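Local atomic coordinates of glycoside transferase (Listeria monocytogenes, PDB entry 6R2M), a protein that probably hydrolyses glycosidic bonds of an exopolysaccharide outside the cell, acting as an extracellular glycoside hydrolase. Residues Gln23-Glu28 with Ser294-Thr299; Asn34-Asp39 with Pro46-Glu51; Lys78-Glu83 with Trp89-Ala94. All coordinates share one frame; numbering follows the deposited sequence.

Interaction 1 of 3, residues Gln23-Glu28 with Ser294-Thr299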
# COMPACT_ATOMS: atom_id res chain seq x y z
N GLN A 23 -14.79 11.46 -1.70
CA GLN A 23 -14.15 12.76 -1.52
C GLN A 23 -14.88 13.59 -0.47
O GLN A 23 -14.25 14.18 0.41
CB GLN A 23 -14.09 13.51 -2.86
CG GLN A 23 -13.27 12.79 -3.94
CD GLN A 23 -14.15 11.95 -4.87
OE1 GLN A 23 -14.84 11.04 -4.43
NE2 GLN A 23 -14.11 12.26 -6.16
N THR A 24 -16.21 13.63 -0.56
CA THR A 24 -17.01 14.36 0.41
C THR A 24 -16.84 13.78 1.81
O THR A 24 -16.65 14.52 2.77
CB THR A 24 -18.48 14.33 -0.00
OG1 THR A 24 -18.62 15.02 -1.25
CG2 THR A 24 -19.37 15.01 1.04
N TYR A 25 -16.83 12.45 1.91
CA TYR A 25 -16.68 11.79 3.20
C TYR A 25 -15.29 12.03 3.79
O TYR A 25 -15.15 12.26 4.99
CB TYR A 25 -16.95 10.30 3.05
CG TYR A 25 -16.95 9.56 4.35
CD1 TYR A 25 -18.12 9.47 5.10
CD2 TYR A 25 -15.80 8.96 4.84
CE1 TYR A 25 -18.13 8.79 6.30
CE2 TYR A 25 -15.80 8.27 6.05
CZ TYR A 25 -16.99 8.19 6.76
OH TYR A 25 -17.05 7.53 7.97
N VAL A 26 -14.26 12.01 2.94
CA VAL A 26 -12.91 12.27 3.44
C VAL A 26 -12.78 13.70 3.92
O VAL A 26 -12.19 13.97 4.98
CB VAL A 26 -11.89 11.93 2.34
CG1 VAL A 26 -10.50 12.50 2.71
CG2 VAL A 26 -11.83 10.41 2.16
N LYS A 27 -13.31 14.66 3.15
CA LYS A 27 -13.30 16.05 3.58
C LYS A 27 -13.98 16.23 4.93
O LYS A 27 -13.52 17.00 5.77
CB LYS A 27 -13.97 16.92 2.51
CG LYS A 27 -13.11 17.05 1.23
CD LYS A 27 -13.82 17.80 0.11
CE LYS A 27 -12.99 17.79 -1.18
NZ LYS A 27 -13.84 18.11 -2.36
N GLU A 28 -15.08 15.51 5.15
CA GLU A 28 -15.86 15.71 6.37
C GLU A 28 -15.30 14.95 7.57
O GLU A 28 -15.51 15.37 8.72
CB GLU A 28 -17.32 15.30 6.12
CG GLU A 28 -18.20 15.27 7.36
CD GLU A 28 -18.62 16.65 7.83
OE1 GLU A 28 -18.99 16.79 9.02
OE2 GLU A 28 -18.58 17.59 7.01
N SER A 294 -17.53 2.40 8.49
CA SER A 294 -18.30 3.64 8.52
C SER A 294 -18.07 4.50 9.76
O SER A 294 -18.56 5.64 9.80
CB SER A 294 -19.80 3.35 8.39
OG SER A 294 -20.29 2.62 9.50
N ASN A 295 -17.35 4.00 10.75
CA ASN A 295 -17.02 4.78 11.94
C ASN A 295 -15.62 5.35 11.75
O ASN A 295 -14.64 4.60 11.86
CB ASN A 295 -17.08 3.92 13.20
CG ASN A 295 -16.79 4.70 14.47
OD1 ASN A 295 -16.11 5.72 14.44
ND2 ASN A 295 -17.31 4.22 15.59
N PRO A 296 -15.47 6.66 11.50
CA PRO A 296 -14.13 7.20 11.22
C PRO A 296 -13.30 7.39 12.47
O PRO A 296 -12.09 7.62 12.35
CB PRO A 296 -14.43 8.54 10.54
CG PRO A 296 -15.72 8.97 11.17
CD PRO A 296 -16.51 7.69 11.45
N GLU A 297 -13.90 7.28 13.66
CA GLU A 297 -13.10 7.33 14.88
C GLU A 297 -12.37 6.02 15.14
O GLU A 297 -11.29 6.02 15.74
CB GLU A 297 -13.98 7.67 16.09
CG GLU A 297 -14.55 9.08 16.04
CD GLU A 297 -15.34 9.43 17.30
OE1 GLU A 297 -15.90 8.52 17.94
OE2 GLU A 297 -15.39 10.64 17.63
N THR A 298 -12.93 4.89 14.69
CA THR A 298 -12.31 3.59 14.92
C THR A 298 -11.78 2.92 13.67
O THR A 298 -11.04 1.93 13.79
CB THR A 298 -13.30 2.63 15.60
OG1 THR A 298 -14.43 2.42 14.75
CG2 THR A 298 -13.74 3.20 16.94
N THR A 299 -12.16 3.40 12.48
CA THR A 299 -11.68 2.85 11.22
C THR A 299 -10.46 3.64 10.76
O THR A 299 -10.59 4.79 10.34
CB THR A 299 -12.77 2.90 10.15
OG1 THR A 299 -13.93 2.22 10.63
CG2 THR A 299 -12.32 2.23 8.86
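Tyr-25 carries this contact from helix 21-29 to the loop between helices 278-290 and 301-312, which it meets at Ser-294 and Pro-296. Its CB is directed toward that loop, and CG is anti to the backbone N (chi1 -174°), which carries the ring away from the helix until its hydroxyl reaches Ser-294. The ring lies against Tyr-304, the two planes about 20° apart, and its contact with the loop is made at the tip. OH lies 3.0 Å from the backbone O of Ser-294, which sits at the ring edge, near the ring plane. The same OH is 3.5 Å from Pro-296 CD and 3.8 Å from Pro-296 CG, with the proline side chain running across the tyrosine at about a right angle.

The receiving loop is folded on itself by an Asx turn: Asn-295 OD1 accepts from Glu-297 N at 2.8 Å and, more from above its carbonyl plane, from Thr-298 N. With only a weak hydrogen bond to Ser-294 O and the rest of the approach made to proline carbons, the chemistry implies a light surface touch by a single phenol oxygen, part polar and part van der Waals.

Interaction 2 of 3, residues Asn34-Asp39 with Pro46-Glu51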
# COMPACT_ATOMS: atom_id res chain seq x y z
N ASN A 34 -5.69 21.83 8.59
CA ASN A 34 -4.69 22.21 7.60
C ASN A 34 -4.83 21.46 6.28
O ASN A 34 -4.00 21.66 5.38
CB ASN A 34 -3.28 22.01 8.16
CG ASN A 34 -3.02 20.59 8.62
OD1 ASN A 34 -3.84 19.68 8.43
ND2 ASN A 34 -1.87 20.38 9.24
N GLY A 35 -5.85 20.61 6.14
CA GLY A 35 -6.07 19.91 4.90
C GLY A 35 -5.40 18.57 4.80
O GLY A 35 -5.52 17.90 3.76
N LEU A 36 -4.69 18.13 5.83
CA LEU A 36 -4.01 16.85 5.73
C LEU A 36 -4.94 15.72 6.15
O LEU A 36 -5.85 15.92 6.97
CB LEU A 36 -2.73 16.83 6.58
CG LEU A 36 -1.71 17.89 6.17
CD1 LEU A 36 -0.35 17.64 6.79
CD2 LEU A 36 -1.59 17.95 4.65
N ILE A 37 -4.72 14.55 5.55
CA ILE A 37 -5.53 13.36 5.83
C ILE A 37 -4.98 12.66 7.07
O ILE A 37 -3.78 12.34 7.13
CB ILE A 37 -5.53 12.42 4.61
CG1 ILE A 37 -5.86 13.19 3.32
CG2 ILE A 37 -6.49 11.23 4.83
CD1 ILE A 37 -7.16 13.94 3.36
N VAL A 38 -5.86 12.40 8.05
CA VAL A 38 -5.49 11.82 9.34
C VAL A 38 -5.85 10.34 9.36
O VAL A 38 -6.70 9.86 8.60
CB VAL A 38 -6.17 12.59 10.49
CG1 VAL A 38 -7.64 12.22 10.58
CG2 VAL A 38 -5.44 12.35 11.81
N ASP A 39 -5.19 9.59 10.26
CA ASP A 39 -5.42 8.15 10.32
C ASP A 39 -6.74 7.80 10.99
O ASP A 39 -7.42 6.86 10.56
CB ASP A 39 -4.24 7.43 11.01
CG ASP A 39 -3.87 8.00 12.39
OD1 ASP A 39 -4.28 9.11 12.76
OD2 ASP A 39 -3.12 7.29 13.11
N PRO A 46 -2.89 11.84 16.59
CA PRO A 46 -3.12 11.77 15.14
C PRO A 46 -1.82 11.67 14.37
O PRO A 46 -0.79 12.23 14.76
CB PRO A 46 -3.83 13.09 14.84
CG PRO A 46 -3.32 14.02 15.89
CD PRO A 46 -3.10 13.19 17.12
N HIS A 47 -1.89 10.97 13.24
CA HIS A 47 -0.76 10.86 12.32
C HIS A 47 -1.22 11.22 10.92
O HIS A 47 -2.26 10.73 10.46
CB HIS A 47 -0.18 9.45 12.34
CG HIS A 47 0.44 9.09 13.65
ND1 HIS A 47 1.69 9.53 14.03
CD2 HIS A 47 -0.04 8.36 14.69
CE1 HIS A 47 1.97 9.07 15.23
NE2 HIS A 47 0.94 8.35 15.65
N TYR A 48 -0.45 12.08 10.26
CA TYR A 48 -0.73 12.55 8.91
C TYR A 48 0.25 11.85 7.98
O TYR A 48 1.35 12.35 7.72
CB TYR A 48 -0.62 14.07 8.83
CG TYR A 48 -1.37 14.74 9.96
CD1 TYR A 48 -2.76 14.77 9.97
CD2 TYR A 48 -0.69 15.29 11.02
CE1 TYR A 48 -3.45 15.36 11.02
CE2 TYR A 48 -1.36 15.89 12.07
CZ TYR A 48 -2.74 15.92 12.06
OH TYR A 48 -3.42 16.51 13.11
N LEU A 49 -0.16 10.70 7.46
CA LEU A 49 0.74 9.71 6.86
C LEU A 49 0.91 9.91 5.36
O LEU A 49 -0.06 10.19 4.65
CB LEU A 49 0.21 8.30 7.11
CG LEU A 49 0.01 7.91 8.58
CD1 LEU A 49 -0.81 6.63 8.68
CD2 LEU A 49 1.36 7.71 9.24
N ALA A 50 2.15 9.76 4.87
CA ALA A 50 2.35 9.69 3.43
C ALA A 50 1.56 8.54 2.83
O ALA A 50 1.13 8.61 1.67
CB ALA A 50 3.85 9.55 3.10
N GLU A 51 1.38 7.47 3.61
CA GLU A 51 0.58 6.34 3.20
C GLU A 51 -0.85 6.78 2.87
O GLU A 51 -1.40 6.41 1.82
CB GLU A 51 0.59 5.31 4.32
CG GLU A 51 -0.32 4.12 4.12
CD GLU A 51 -0.25 3.21 5.31
OE1 GLU A 51 -0.94 3.50 6.31
OE2 GLU A 51 0.50 2.23 5.25
O HOH W 1 -2.90 9.88 7.86
O HOH W 2 -1.81 12.35 5.11
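The lead-in to helix 50-62, with Leu-49 at its N-cap position, is held against residues 34-39 by Asp-39 and His-47. His-47 N donates to Asp-39 OD1 (3.1 Å, 165° at the hydrogen), a nearly straight bond that meets the carboxylate from above its plane. The return bond, Asp-39 N to His-47 O, is weak at 3.2 Å. Asp-39 CG stands between its own backbone N and carbonyl carbon (chi1 53°), which brings OD1 to that amide while OD2 lies at the edge of the imidazole, 3.6 Å from His-47 CD2. The carboxylate and ring planes are close to perpendicular, and His-47 ND1 is hydrogen-bonded to Glu-90 OE1.

Both segments belong to the connection between helices 21-29 and 50-62, in a helix-rich architecture consistent with the (alpha/alpha)6 barrel of family 8 glycoside hydrolases. Where the connection turns back across itself, two waters bridge backbone atoms of the two segments. One donates to Ile-37 O (2.7 Å) and His-47 O and accepts from Leu-49 N; the second donates to Ile-37 O and Leu-49 O. Ile-37 O thus receives two water bonds, beside a CA-H...O contact from Tyr-48 CA at 3.5 Å. On the apolar flank, Val-38 CG2 reaches Pro-46 CB at 3.5 Å and Tyr-48 CE1 at 3.7 Å. Leu-36 CB meets CD1 of the same ring, its side chain crossing the tyrosine at about a right angle.

Interaction 3 of 3, residues Lys78-Glu83 with Trp89-Ala94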
# COMPACT_ATOMS: atom_id res chain seq x y z
N LYS A 78 3.71 20.80 -0.19
CA LYS A 78 3.93 21.77 0.87
C LYS A 78 4.21 21.13 2.22
O LYS A 78 4.81 21.79 3.08
CB LYS A 78 2.71 22.69 0.98
CG LYS A 78 2.43 23.42 -0.32
CD LYS A 78 1.92 24.84 -0.09
CE LYS A 78 1.01 25.29 -1.21
NZ LYS A 78 -0.41 25.02 -0.87
N ASN A 79 3.83 19.87 2.44
CA ASN A 79 3.93 19.28 3.76
C ASN A 79 4.79 18.04 3.83
O ASN A 79 5.22 17.68 4.94
CB ASN A 79 2.54 18.94 4.32
CG ASN A 79 1.67 20.17 4.51
OD1 ASN A 79 1.75 20.84 5.54
ND2 ASN A 79 0.85 20.49 3.51
N PHE A 80 5.04 17.35 2.71
CA PHE A 80 5.73 16.07 2.76
C PHE A 80 7.06 16.05 2.03
O PHE A 80 8.00 15.39 2.49
CB PHE A 80 4.84 14.96 2.16
CG PHE A 80 3.62 14.63 2.99
CD1 PHE A 80 2.44 15.34 2.83
CD2 PHE A 80 3.66 13.59 3.91
CE1 PHE A 80 1.30 15.01 3.57
CE2 PHE A 80 2.52 13.27 4.66
CZ PHE A 80 1.35 13.98 4.49
N ILE A 81 7.19 16.76 0.91
CA ILE A 81 8.38 16.65 0.08
C ILE A 81 9.44 17.63 0.56
O ILE A 81 9.19 18.84 0.66
CB ILE A 81 8.05 16.89 -1.40
CG1 ILE A 81 7.04 15.84 -1.86
CG2 ILE A 81 9.33 16.79 -2.22
CD1 ILE A 81 6.53 16.05 -3.26
N THR A 82 10.63 17.12 0.85
CA THR A 82 11.73 17.97 1.28
C THR A 82 12.37 18.68 0.09
O THR A 82 12.09 18.39 -1.07
CB THR A 82 12.79 17.16 2.02
OG1 THR A 82 13.48 16.31 1.09
CG2 THR A 82 12.15 16.34 3.13
N GLU A 83 13.29 19.60 0.41
CA GLU A 83 13.97 20.32 -0.66
C GLU A 83 14.90 19.42 -1.46
O GLU A 83 15.22 19.75 -2.61
CB GLU A 83 14.74 21.51 -0.08
CG GLU A 83 15.98 21.15 0.71
CD GLU A 83 16.61 22.37 1.38
OE1 GLU A 83 16.48 23.48 0.83
OE2 GLU A 83 17.24 22.20 2.45
N TRP A 89 7.68 10.21 5.74
CA TRP A 89 6.63 9.20 5.91
C TRP A 89 5.45 9.74 6.70
O TRP A 89 4.35 9.19 6.59
CB TRP A 89 7.20 7.92 6.56
CG TRP A 89 7.50 8.02 8.02
CD1 TRP A 89 8.69 8.38 8.60
CD2 TRP A 89 6.60 7.75 9.11
NE1 TRP A 89 8.57 8.35 9.98
CE2 TRP A 89 7.30 7.96 10.31
CE3 TRP A 89 5.26 7.33 9.18
CZ2 TRP A 89 6.71 7.79 11.57
CZ3 TRP A 89 4.68 7.16 10.43
CH2 TRP A 89 5.40 7.39 11.61
N GLU A 90 5.63 10.82 7.48
CA GLU A 90 4.51 11.56 8.04
C GLU A 90 4.89 13.04 8.11
O GLU A 90 6.07 13.40 8.11
CB GLU A 90 4.08 11.02 9.41
CG GLU A 90 5.04 11.29 10.56
CD GLU A 90 4.48 10.81 11.90
OE1 GLU A 90 3.24 10.61 11.99
OE2 GLU A 90 5.27 10.64 12.84
N ALA A 91 3.87 13.90 8.14
CA ALA A 91 4.09 15.33 7.95
C ALA A 91 4.29 16.02 9.30
O ALA A 91 3.40 16.70 9.84
CB ALA A 91 2.92 15.94 7.19
N THR A 92 5.49 15.85 9.86
CA THR A 92 5.91 16.61 11.03
C THR A 92 7.34 17.10 10.81
O THR A 92 8.12 16.51 10.05
CB THR A 92 5.84 15.81 12.35
OG1 THR A 92 6.86 14.81 12.38
CG2 THR A 92 4.49 15.14 12.53
N ASP A 93 7.68 18.19 11.50
CA ASP A 93 9.02 18.75 11.40
C ASP A 93 10.06 17.78 11.91
O ASP A 93 11.21 17.77 11.43
CB ASP A 93 9.08 20.08 12.16
CG ASP A 93 10.46 20.72 12.13
OD1 ASP A 93 11.02 20.90 11.02
OD2 ASP A 93 10.99 21.07 13.22
N ALA A 94 9.69 16.93 12.87
CA ALA A 94 10.61 16.00 13.50
C ALA A 94 10.87 14.75 12.68
O ALA A 94 11.74 13.96 13.05
CB ALA A 94 10.09 15.59 14.87
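Backbone approach is closest at Phe-80 and Ala-91, whose CA atoms are 5.5 Å apart, and Ala-91 there is the centre of an inverse gamma turn, with a weak bond from Thr-92 N to Glu-90 O (3.1 Å). The Ala-91 CB points toward residues 78-83 and comes down on one face of the Phe-80 ring. It lies 3.8 Å from the ring centroid and 19° off the normal, the geometry of a CH-pi contact. The methyl is displaced toward the rim, on the CE2-CZ side: both CE2 and CZ are 3.7 Å from it, whereas CD2 and CE1 are 4.1 Å away, and CE2 also nears the backbone N of Ala-91. The first torsion of Phe-80 (chi1 -69°) sets CG opposite the carbonyl carbon, and that turns the ring beneath the Ala-91 methyl, although CB itself is not aimed there.

This contact closes the first part of the connection that leads from helix 66-79 to helix 100-116, and it is tied further by backbone hydrogen bonding between Phe-80 and Lys-88. The Phe-80 side chain also touches Ala-50 and Ile-53 of helix 50-62, so its ring sits between that helix and the returning loop. Asn-79 forms another part of the seat for the Ala-91 methyl: its backbone O is 3.7 Å from Ala-91 CB, and its own CB approaches the same methyl at 4.2 Å. The amide of Asn-79 is engaged differently, ND2 donating to His-75 O one helical turn back.

From the N terminus, helix 21-29 opens the long loop that interaction 1 closes only when the chain reaches residues 294-299. Interactions 2 and 3 are nested inside that loop and follow one another in series. Interaction 2 closes a short loop ahead of helix 50-62; interaction 3 closes another where helix 66-79 passes into the following loop. Interactions 1 and 2 meet through packing of Val-26 CG1 on Ile-37 CD1. Interactions 2 and 3 are joined by a probable hydrogen bond from Ala-50 N to Trp-89 O and by packing of Tyr-48 O on Phe-80 CE2. Interactions 1 and 3 do not touch, their nearest atoms being about 12 Å apart; interaction 2 lies between them, touching the first through 34-39 and the third through 46-51.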